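Local atomic coordinates of ParB domain protein nuclease (Sulfolobus solfataricus, PDB entry 5K5D), a protein that probably acts in archaeal DNA segregation as a ParB-like partition protein of the pNOB8 type, built around an N-terminal ParB-N domain. Residues D108-L113 / K215-D219; E95-T99 / L115-I119; Q47-L51 / V77-K81; E21-F25 / R90-Y94. The protein carries 4 engineered substitutions. All blocks are in the same frame, centred on the assembly; numbering follows the deposited sequence.

Interaction 1 of 4, residues D108-L113 / K215-D219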
# COMPACT_ATOMS: atom_id res chain seq x y z
N ASP B 108 5.58 -9.44 3.19
CA ASP B 108 6.32 -8.85 4.30
C ASP B 108 5.71 -7.51 4.73
O ASP B 108 4.80 -7.01 4.08
CB ASP B 108 7.79 -8.67 3.92
CG ASP B 108 8.08 -7.31 3.32
OD1 ASP B 108 7.17 -6.45 3.35
OD2 ASP B 108 9.20 -7.10 2.82
N LYS B 109 6.20 -6.96 5.83
CA LYS B 109 5.61 -5.75 6.40
C LYS B 109 5.69 -4.56 5.43
O LYS B 109 4.80 -3.71 5.41
CB LYS B 109 6.29 -5.40 7.74
CG LYS B 109 5.53 -4.39 8.60
CD LYS B 109 6.20 -4.24 9.96
CE LYS B 109 5.42 -3.30 10.86
NZ LYS B 109 5.19 -1.98 10.21
N ASN B 110 6.75 -4.52 4.63
CA ASN B 110 6.99 -3.41 3.71
C ASN B 110 6.16 -3.48 2.43
O ASN B 110 5.87 -2.46 1.80
CB ASN B 110 8.47 -3.31 3.36
CG ASN B 110 9.31 -2.82 4.53
OD1 ASN B 110 9.64 -3.59 5.43
ND2 ASN B 110 9.67 -1.54 4.51
N GLU B 111 5.79 -4.69 2.04
CA GLU B 111 5.01 -4.89 0.83
C GLU B 111 3.54 -4.59 1.10
O GLU B 111 2.83 -4.10 0.22
CB GLU B 111 5.18 -6.33 0.32
CG GLU B 111 6.57 -6.63 -0.19
CD GLU B 111 6.85 -8.12 -0.30
OE1 GLU B 111 7.78 -8.50 -1.04
OE2 GLU B 111 6.13 -8.91 0.36
N ARG B 112 3.09 -4.87 2.32
CA ARG B 112 1.71 -4.58 2.69
C ARG B 112 1.51 -3.09 2.95
O ARG B 112 0.45 -2.54 2.67
CB ARG B 112 1.27 -5.40 3.90
CG ARG B 112 1.92 -4.98 5.20
CD ARG B 112 1.26 -5.69 6.38
NE ARG B 112 1.27 -7.14 6.22
CZ ARG B 112 0.73 -7.98 7.09
NH1 ARG B 112 0.14 -7.52 8.19
NH2 ARG B 112 0.78 -9.29 6.86
N LEU B 113 2.54 -2.45 3.49
CA LEU B 113 2.52 -1.01 3.70
C LEU B 113 2.42 -0.29 2.36
O LEU B 113 1.69 0.69 2.22
CB LEU B 113 3.79 -0.57 4.44
CG LEU B 113 3.71 -0.51 5.96
CD1 LEU B 113 5.11 -0.42 6.58
CD2 LEU B 113 2.84 0.65 6.40
N LYS B 215 13.11 -1.46 1.31
CA LYS B 215 12.29 -2.01 2.38
C LYS B 215 12.73 -1.49 3.75
O LYS B 215 12.58 -2.17 4.76
CB LYS B 215 12.34 -3.54 2.37
CG LYS B 215 11.78 -4.18 1.11
CD LYS B 215 12.04 -5.69 1.12
CE LYS B 215 11.48 -6.37 -0.12
NZ LYS B 215 10.00 -6.24 -0.20
N VAL B 216 13.29 -0.28 3.77
CA VAL B 216 13.62 0.38 5.03
C VAL B 216 12.45 0.28 6.00
O VAL B 216 11.32 0.65 5.65
CB VAL B 216 13.98 1.86 4.81
CG1 VAL B 216 13.93 2.63 6.13
CG2 VAL B 216 15.34 1.99 4.15
N PRO B 217 12.70 -0.22 7.22
CA PRO B 217 11.62 -0.38 8.20
C PRO B 217 10.94 0.96 8.52
O PRO B 217 11.62 1.98 8.62
CB PRO B 217 12.35 -0.90 9.44
CG PRO B 217 13.59 -1.52 8.91
CD PRO B 217 13.99 -0.66 7.75
N LEU B 218 9.62 0.93 8.66
CA LEU B 218 8.85 2.12 8.98
C LEU B 218 9.36 2.79 10.26
O LEU B 218 9.75 3.96 10.25
CB LEU B 218 7.38 1.77 9.15
CG LEU B 218 6.48 2.85 9.76
CD1 LEU B 218 6.47 4.10 8.89
CD2 LEU B 218 5.06 2.33 9.97
N ASP B 219 9.33 2.03 11.35
CA ASP B 219 9.66 2.58 12.66
C ASP B 219 11.05 3.20 12.64
O ASP B 219 11.32 4.16 13.37
CB ASP B 219 9.55 1.47 13.70
CG ASP B 219 8.29 0.64 13.52
OD1 ASP B 219 7.25 1.01 14.10
OD2 ASP B 219 8.34 -0.38 12.79
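The ammonium group of Lys-215 sits between two carboxylates at the start of helix 109-128. NZ makes a hydrogen-bonded salt bridge to Asp-108 OD2 at 3.2 Å, approaching from above the carboxylate plane, and a second salt bridge, whose hydrogen bond is weak, to Glu-111 OE1 at 3.3 Å. A long lysine suits this place: its chain runs extended past Asn-110 CB and turns only at the last torsion (chi4 -63°) to meet both acids. Beside it, Asn-110 ND2 donates to Val-216 O at 3.0 Å, the oxygen lying in the amide plane, and gives a further bond to Val-209 O. With an alanine in place of Asn-110, the carbonyls of Val-216 and Val-209 would probably lose this donor and a gap would open against Lys-215 CB. The two acids also form a capping box at the helix start: Asp-108 N donates to Glu-111 OE2 at 2.9 Å, while Glu-111 N reaches back to Asp-108 OD1, an atom whose exact place is less sure. One turn on, Leu-113 CD1 packs across Leu-218 CB at 4.1 Å, beside Met-195 and Leu-198 of helix 189-201. Farther out, Lys-109 pairs with Asp-191 of that helix, and Asp-219 OD1 with Lys-194.

Interaction 2 of 4, residues E95-T99 / L115-I119; sequences ELIWT and LFQKI
Trp-98 and Phe-116 stack in an offset, parallel-displaced pair inside a buried helix-helix contact, where the end of helix 90-99 lies against the middle of helix 109-128. The two helices follow one another in the chain and run antiparallel here: the short segments make an angle of 166° and approach to 10.3 Å, a helical hairpin with room for large side chains between its arms. The six-membered ring of Trp-98 and the ring of Phe-116 have centroids 4.1 Å apart and planes only 3° from parallel, and Trp-98 CH2 comes to 3.3 Å from Phe-116 CG. Both side chains reach this position with CG anti to the backbone N (chi1 174° in Trp-98), which carries the indole across to the neighbouring helix. The indole is also met at its rim: Leu-115 CG lies in the ring plane, 3.8 Å from Trp-98 CE3. Closer to the Trp-98 backbone, Ile-119 CG1 packs against CB at 4.2 Å. One residue earlier, Ile-97 CG2 meets Leu-115 CD1 at 4.2 Å, so that branched aliphatic chains fill the space beside the flat aromatic pair. Leu-177 and Leu-180, from helix 170-180, press on Phe-116 as well. The one polar atom of the indole, NE1, donates to the backbone oxygen of Leu-180 and is thereby satisfied in the interior. Between the two segments the grip comes from dispersion and the hydrophobic effect, with specificity supplied by shape: a broad indole matched to a phenyl face and hemmed at its edge by a leucine.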
# COMPACT_ATOMS: atom_id res chain seq x y z
N GLU B 95 -11.36 -1.80 -1.77
CA GLU B 95 -11.55 -2.35 -0.43
C GLU B 95 -11.37 -3.86 -0.42
O GLU B 95 -10.75 -4.40 0.50
CB GLU B 95 -12.91 -1.94 0.13
CG GLU B 95 -12.96 -0.47 0.52
CD GLU B 95 -14.35 0.13 0.43
OE1 GLU B 95 -15.34 -0.62 0.57
OE2 GLU B 95 -14.44 1.36 0.22
N LEU B 96 -11.90 -4.52 -1.44
CA LEU B 96 -11.74 -5.96 -1.58
C LEU B 96 -10.27 -6.36 -1.69
O LEU B 96 -9.82 -7.28 -1.02
CB LEU B 96 -12.53 -6.48 -2.78
CG LEU B 96 -14.04 -6.42 -2.57
CD1 LEU B 96 -14.78 -6.88 -3.82
CD2 LEU B 96 -14.42 -7.28 -1.37
N ILE B 97 -9.52 -5.65 -2.53
CA ILE B 97 -8.12 -5.96 -2.73
C ILE B 97 -7.34 -5.83 -1.42
O ILE B 97 -6.41 -6.59 -1.17
CB ILE B 97 -7.47 -5.05 -3.79
CG1 ILE B 97 -8.02 -5.37 -5.18
CG2 ILE B 97 -5.95 -5.22 -3.78
CD1 ILE B 97 -7.62 -4.35 -6.24
N TRP B 98 -7.73 -4.87 -0.59
CA TRP B 98 -7.07 -4.68 0.69
C TRP B 98 -7.48 -5.76 1.68
O TRP B 98 -6.66 -6.27 2.44
CB TRP B 98 -7.37 -3.31 1.28
CG TRP B 98 -6.81 -3.13 2.66
CD1 TRP B 98 -7.52 -2.97 3.81
CD2 TRP B 98 -5.43 -3.12 3.03
NE1 TRP B 98 -6.66 -2.84 4.88
CE2 TRP B 98 -5.37 -2.94 4.42
CE3 TRP B 98 -4.24 -3.24 2.31
CZ2 TRP B 98 -4.16 -2.87 5.11
CZ3 TRP B 98 -3.04 -3.18 3.00
CH2 TRP B 98 -3.01 -2.99 4.39
N THR B 99 -8.77 -6.09 1.67
CA THR B 99 -9.29 -7.10 2.57
C THR B 99 -8.61 -8.43 2.34
O THR B 99 -8.27 -9.13 3.29
CB THR B 99 -10.81 -7.27 2.41
OG1 THR B 99 -11.48 -6.14 2.98
CG2 THR B 99 -11.26 -8.53 3.13
N LEU B 115 1.12 -1.52 -0.32
CA LEU B 115 -0.24 -1.76 -0.78
C LEU B 115 -1.20 -0.85 -0.02
O LEU B 115 -2.10 -0.25 -0.61
CB LEU B 115 -0.63 -3.23 -0.57
CG LEU B 115 -2.10 -3.60 -0.81
CD1 LEU B 115 -2.54 -3.28 -2.23
CD2 LEU B 115 -2.32 -5.08 -0.51
N PHE B 116 -0.99 -0.75 1.28
CA PHE B 116 -1.84 0.06 2.14
C PHE B 116 -1.90 1.50 1.63
O PHE B 116 -2.98 2.07 1.49
CB PHE B 116 -1.33 0.03 3.58
CG PHE B 116 -2.39 0.27 4.60
CD1 PHE B 116 -3.73 0.31 4.22
CD2 PHE B 116 -2.07 0.45 5.93
CE1 PHE B 116 -4.72 0.52 5.16
CE2 PHE B 116 -3.06 0.66 6.88
CZ PHE B 116 -4.38 0.70 6.49
N GLN B 117 -0.73 2.08 1.37
CA GLN B 117 -0.67 3.43 0.83
C GLN B 117 -1.35 3.53 -0.53
O GLN B 117 -2.10 4.47 -0.78
CB GLN B 117 0.78 3.91 0.72
CG GLN B 117 0.91 5.27 0.04
CD GLN B 117 2.34 5.72 -0.11
OE1 GLN B 117 3.22 5.31 0.64
NE2 GLN B 117 2.59 6.58 -1.10
N LYS B 118 -1.09 2.56 -1.41
CA LYS B 118 -1.69 2.57 -2.74
C LYS B 118 -3.20 2.60 -2.62
O LYS B 118 -3.89 3.30 -3.37
CB LYS B 118 -1.27 1.34 -3.55
CG LYS B 118 0.10 1.43 -4.17
CD LYS B 118 0.38 0.19 -4.99
CE LYS B 118 1.85 0.10 -5.37
NZ LYS B 118 2.14 -1.15 -6.12
N ILE B 119 -3.71 1.84 -1.66
CA ILE B 119 -5.15 1.80 -1.41
C ILE B 119 -5.64 3.12 -0.82
O ILE B 119 -6.55 3.74 -1.38
CB ILE B 119 -5.52 0.63 -0.47
CG1 ILE B 119 -5.19 -0.71 -1.14
CG2 ILE B 119 -6.99 0.68 -0.10
CD1 ILE B 119 -5.98 -0.98 -2.42

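Interaction 3 of 4, residues Q47-L51 / V77-K81; sequences QIFPL and VKILK
Gln-47 reaches Lys-78 through an unusual first torsion (chi1 -111°, away from the staggered values) followed by an extended chain, and the turn of its amide (chi3 -61°) brings both polar atoms to the strand. OE1 accepts from Lys-78 N at 2.8 Å, in the carbonyl plane and on a lone pair; NE2 donates to Lys-78 O at 3.1 Å. Glutamine suits the place because its amide carries the same donor and acceptor as a peptide group. A leucine in its place would probably leave Lys-78 N without its acceptor, take one donor from Lys-78 O and leave the turn 47-50 less firmly tied to the strand. The backbone takes over at Leu-51, whose N also donates to Lys-78 O, while Leu-80 N donates to Leu-51 O at 2.7 Å in a nearly straight bond (163°). This parallel bridge starts strand 51-53 beside strand 76-82, which strand 9-15 borders on its other side in the mixed sheet of the ParB-N domain. Around these bonds, Pro-50 CG packs on Leu-80 CG at 3.7 Å, and Leu-51 CD1 meets Val-77 CG2 at 3.8 Å next to Met-69. Lys-78 O accepts from one side chain and one backbone donor, so an amide prolongs the sheet pairing ahead of the point where strand 51-53 begins.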
# COMPACT_ATOMS: atom_id res chain seq x y z
N GLN B 47 -8.70 -25.60 -6.85
CA GLN B 47 -9.12 -24.33 -6.26
C GLN B 47 -9.75 -24.50 -4.89
O GLN B 47 -10.89 -24.95 -4.77
CB GLN B 47 -10.11 -23.63 -7.19
CG GLN B 47 -9.56 -22.38 -7.83
CD GLN B 47 -10.65 -21.49 -8.38
OE1 GLN B 47 -11.42 -21.89 -9.26
NE2 GLN B 47 -10.73 -20.27 -7.87
N ILE B 48 -9.01 -24.13 -3.85
CA ILE B 48 -9.54 -24.13 -2.49
C ILE B 48 -10.40 -22.89 -2.28
O ILE B 48 -11.50 -22.97 -1.75
CB ILE B 48 -8.41 -24.16 -1.45
CG1 ILE B 48 -7.57 -25.43 -1.59
CG2 ILE B 48 -8.98 -24.06 -0.04
CD1 ILE B 48 -8.32 -26.70 -1.25
N PHE B 49 -9.88 -21.74 -2.72
CA PHE B 49 -10.58 -20.47 -2.59
C PHE B 49 -10.95 -19.91 -3.96
O PHE B 49 -10.18 -20.02 -4.91
CB PHE B 49 -9.70 -19.47 -1.85
CG PHE B 49 -9.47 -19.81 -0.41
CD1 PHE B 49 -10.53 -20.17 0.41
CD2 PHE B 49 -8.20 -19.79 0.13
CE1 PHE B 49 -10.33 -20.49 1.74
CE2 PHE B 49 -7.99 -20.11 1.46
CZ PHE B 49 -9.05 -20.46 2.26
N PRO B 50 -12.14 -19.30 -4.06
CA PRO B 50 -12.57 -18.70 -5.33
C PRO B 50 -11.91 -17.34 -5.54
O PRO B 50 -11.44 -16.73 -4.59
CB PRO B 50 -14.07 -18.52 -5.13
CG PRO B 50 -14.23 -18.32 -3.66
CD PRO B 50 -13.17 -19.18 -3.01
N LEU B 51 -11.89 -16.89 -6.79
CA LEU B 51 -11.33 -15.59 -7.12
C LEU B 51 -12.40 -14.51 -6.95
O LEU B 51 -13.59 -14.82 -6.79
CB LEU B 51 -10.78 -15.58 -8.54
CG LEU B 51 -9.74 -16.66 -8.84
CD1 LEU B 51 -9.12 -16.42 -10.20
CD2 LEU B 51 -8.68 -16.69 -7.75
N VAL B 77 -13.20 -21.56 -13.59
CA VAL B 77 -12.76 -21.12 -12.27
C VAL B 77 -13.92 -20.66 -11.40
O VAL B 77 -14.82 -19.94 -11.85
CB VAL B 77 -11.67 -20.03 -12.38
CG1 VAL B 77 -12.03 -19.02 -13.46
CG2 VAL B 77 -11.43 -19.35 -11.04
N LYS B 78 -13.91 -21.10 -10.15
CA LYS B 78 -14.89 -20.67 -9.16
C LYS B 78 -14.60 -19.23 -8.78
O LYS B 78 -13.45 -18.87 -8.52
CB LYS B 78 -14.80 -21.57 -7.92
CG LYS B 78 -14.98 -23.05 -8.21
CD LYS B 78 -14.07 -23.94 -7.35
CE LYS B 78 -14.45 -23.92 -5.88
NZ LYS B 78 -14.14 -22.62 -5.21
N ILE B 79 -15.63 -18.39 -8.75
CA ILE B 79 -15.46 -16.99 -8.39
C ILE B 79 -16.52 -16.49 -7.42
O ILE B 79 -17.56 -17.13 -7.21
CB ILE B 79 -15.44 -16.07 -9.63
CG1 ILE B 79 -16.82 -16.04 -10.30
CG2 ILE B 79 -14.37 -16.50 -10.61
CD1 ILE B 79 -16.92 -15.03 -11.44
N LEU B 80 -16.24 -15.34 -6.81
CA LEU B 80 -17.26 -14.59 -6.09
C LEU B 80 -17.59 -13.35 -6.91
O LEU B 80 -16.81 -12.40 -6.97
CB LEU B 80 -16.76 -14.20 -4.70
CG LEU B 80 -16.37 -15.34 -3.76
CD1 LEU B 80 -16.05 -14.81 -2.37
CD2 LEU B 80 -17.48 -16.37 -3.69
N LYS B 81 -18.74 -13.39 -7.58
CA LYS B 81 -19.21 -12.25 -8.36
C LYS B 81 -19.96 -11.28 -7.46
O LYS B 81 -21.05 -11.57 -6.98
CB LYS B 81 -20.10 -12.70 -9.51
CG LYS B 81 -20.41 -11.59 -10.51
CD LYS B 81 -21.30 -12.07 -11.64
CE LYS B 81 -22.72 -12.32 -11.16
NZ LYS B 81 -23.59 -12.77 -12.28

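Interaction 4 of 4, residues E21-F25 / R90-Y94; sequences EDDEF and RDKAY
Arg-90 is gripped by two acids in different ways. Its NH1 donates to Asp-22 OD1 at 3.0 Å, from above the carboxylate plane, whereas Glu-24 lays its carboxylate over a guanidinium face, the planes 9° apart, with OE1 2.7 Å from NH2; that pairing rests on charge alone, for no N-H points at the oxygen. Bends at chi2 and chi3 (-78° and -104°) fold the arginine so that it can serve both acids. Of the hydrogen bonds outside these ion pairs, Tyr-94 OH donates to the syn lone pair of Glu-24 OE2 at 2.8 Å. The same oxygen pairs with Arg-122 of helix 109-128, which fixes the carboxylate further. Asp-22 is held in turn by the backbone, since OD2 accepts from Glu-24 N at 3.0 Å and from Phe-25 N at 3.2 Å, reached from opposite faces of its plane. Apolar packing completes the contact: Phe-25 CZ touches Ala-93 CB at 3.4 Å, a close fit that a small methyl permits, and Tyr-94 CE2 comes in at the edge of the Phe-25 ring, 4.0 Å from Phe-25 CE2. An aspartate at the N-cap that is also an ion-pair partner ties the short helix 23-26, through a salt-bridge network, to helix 90-99 within the ParB-like N-terminal region.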
# COMPACT_ATOMS: atom_id res chain seq x y z
N GLU B 21 -9.49 -8.79 -17.27
CA GLU B 21 -8.51 -8.23 -16.35
C GLU B 21 -8.43 -6.71 -16.42
O GLU B 21 -8.61 -6.12 -17.49
CB GLU B 21 -7.13 -8.86 -16.58
CG GLU B 21 -6.44 -8.43 -17.85
CD GLU B 21 -5.02 -8.96 -17.94
OE1 GLU B 21 -4.80 -10.12 -17.52
OE2 GLU B 21 -4.14 -8.23 -18.42
N ASP B 22 -8.19 -6.10 -15.27
CA ASP B 22 -8.04 -4.66 -15.17
C ASP B 22 -6.59 -4.39 -14.81
O ASP B 22 -6.11 -4.82 -13.77
CB ASP B 22 -8.96 -4.11 -14.07
CG ASP B 22 -8.90 -2.61 -13.95
OD1 ASP B 22 -9.85 -1.93 -14.39
OD2 ASP B 22 -7.89 -2.10 -13.43
N ASP B 23 -5.89 -3.68 -15.69
CA ASP B 23 -4.44 -3.54 -15.54
C ASP B 23 -4.04 -2.86 -14.23
O ASP B 23 -2.94 -3.08 -13.73
CB ASP B 23 -3.83 -2.84 -16.74
CG ASP B 23 -2.63 -3.58 -17.28
OD1 ASP B 23 -1.49 -3.25 -16.87
OD2 ASP B 23 -2.83 -4.50 -18.11
N GLU B 24 -4.93 -2.04 -13.69
CA GLU B 24 -4.64 -1.39 -12.42
C GLU B 24 -4.71 -2.40 -11.28
O GLU B 24 -3.81 -2.48 -10.46
CB GLU B 24 -5.61 -0.24 -12.15
CG GLU B 24 -5.17 0.65 -11.00
CD GLU B 24 -6.33 1.23 -10.22
OE1 GLU B 24 -7.30 0.50 -9.97
OE2 GLU B 24 -6.26 2.43 -9.85
N PHE B 25 -5.80 -3.17 -11.24
CA PHE B 25 -5.96 -4.18 -10.20
C PHE B 25 -4.87 -5.23 -10.34
O PHE B 25 -4.40 -5.80 -9.36
CB PHE B 25 -7.33 -4.84 -10.29
CG PHE B 25 -8.47 -3.88 -10.17
CD1 PHE B 25 -9.70 -4.15 -10.75
CD2 PHE B 25 -8.32 -2.69 -9.47
CE1 PHE B 25 -10.75 -3.26 -10.64
CE2 PHE B 25 -9.37 -1.79 -9.35
CZ PHE B 25 -10.58 -2.07 -9.94
N ARG B 90 -15.05 2.00 -8.08
CA ARG B 90 -13.69 1.57 -7.81
C ARG B 90 -13.43 1.38 -6.32
O ARG B 90 -12.80 0.40 -5.91
CB ARG B 90 -12.69 2.59 -8.36
CG ARG B 90 -12.63 2.64 -9.87
CD ARG B 90 -11.82 1.50 -10.47
NE ARG B 90 -10.51 1.94 -10.91
CZ ARG B 90 -9.72 1.23 -11.70
NH1 ARG B 90 -10.13 0.05 -12.15
NH2 ARG B 90 -8.53 1.70 -12.07
N ASP B 91 -13.90 2.32 -5.51
CA ASP B 91 -13.66 2.28 -4.07
C ASP B 91 -13.96 0.91 -3.50
O ASP B 91 -13.27 0.44 -2.59
CB ASP B 91 -14.44 3.38 -3.34
CG ASP B 91 -15.93 3.34 -3.62
OD1 ASP B 91 -16.31 3.27 -4.81
OD2 ASP B 91 -16.73 3.37 -2.66
N LYS B 92 -14.98 0.25 -4.04
CA LYS B 92 -15.35 -1.08 -3.58
C LYS B 92 -14.32 -2.14 -3.99
O LYS B 92 -14.00 -3.04 -3.21
CB LYS B 92 -16.74 -1.46 -4.08
CG LYS B 92 -17.87 -0.74 -3.36
CD LYS B 92 -19.22 -1.15 -3.92
CE LYS B 92 -20.36 -0.64 -3.05
NZ LYS B 92 -20.37 0.84 -2.94
N ALA B 93 -13.80 -2.02 -5.21
CA ALA B 93 -12.76 -2.94 -5.67
C ALA B 93 -11.50 -2.75 -4.83
O ALA B 93 -10.86 -3.71 -4.41
CB ALA B 93 -12.45 -2.71 -7.14
N TYR B 94 -11.17 -1.49 -4.57
CA TYR B 94 -10.05 -1.13 -3.71
C TYR B 94 -10.15 -1.78 -2.34
O TYR B 94 -9.16 -2.27 -1.80
CB TYR B 94 -9.97 0.39 -3.56
CG TYR B 94 -9.61 1.10 -4.84
CD1 TYR B 94 -10.16 2.33 -5.16
CD2 TYR B 94 -8.72 0.53 -5.74
CE1 TYR B 94 -9.83 2.98 -6.33
CE2 TYR B 94 -8.38 1.17 -6.91
CZ TYR B 94 -8.94 2.39 -7.20
OH TYR B 94 -8.60 3.02 -8.38

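In the fold
Interaction 2 is the buried core of the set, wholly apolar between its segments, whereas the other three are partly buried and mix packing with polar bonds. It shares helix 109-128 with interaction 1 and helix 90-99 with interaction 4, and touches both: Trp-98 packs on the backbone of Arg-112, and Ile-97 on Phe-25. Interactions 1 and 4 each join charges near the N-terminal end of a helix, one where helix 109-128 meets the loop before helix 218-230, the other within the ParB-like N-terminal region. The centre of interaction 3 lies farthest out, about 24 Å from the centre of the chain, and this contact differs in being sheet pairing; in sequence it is nested within the loop that interaction 4 closes.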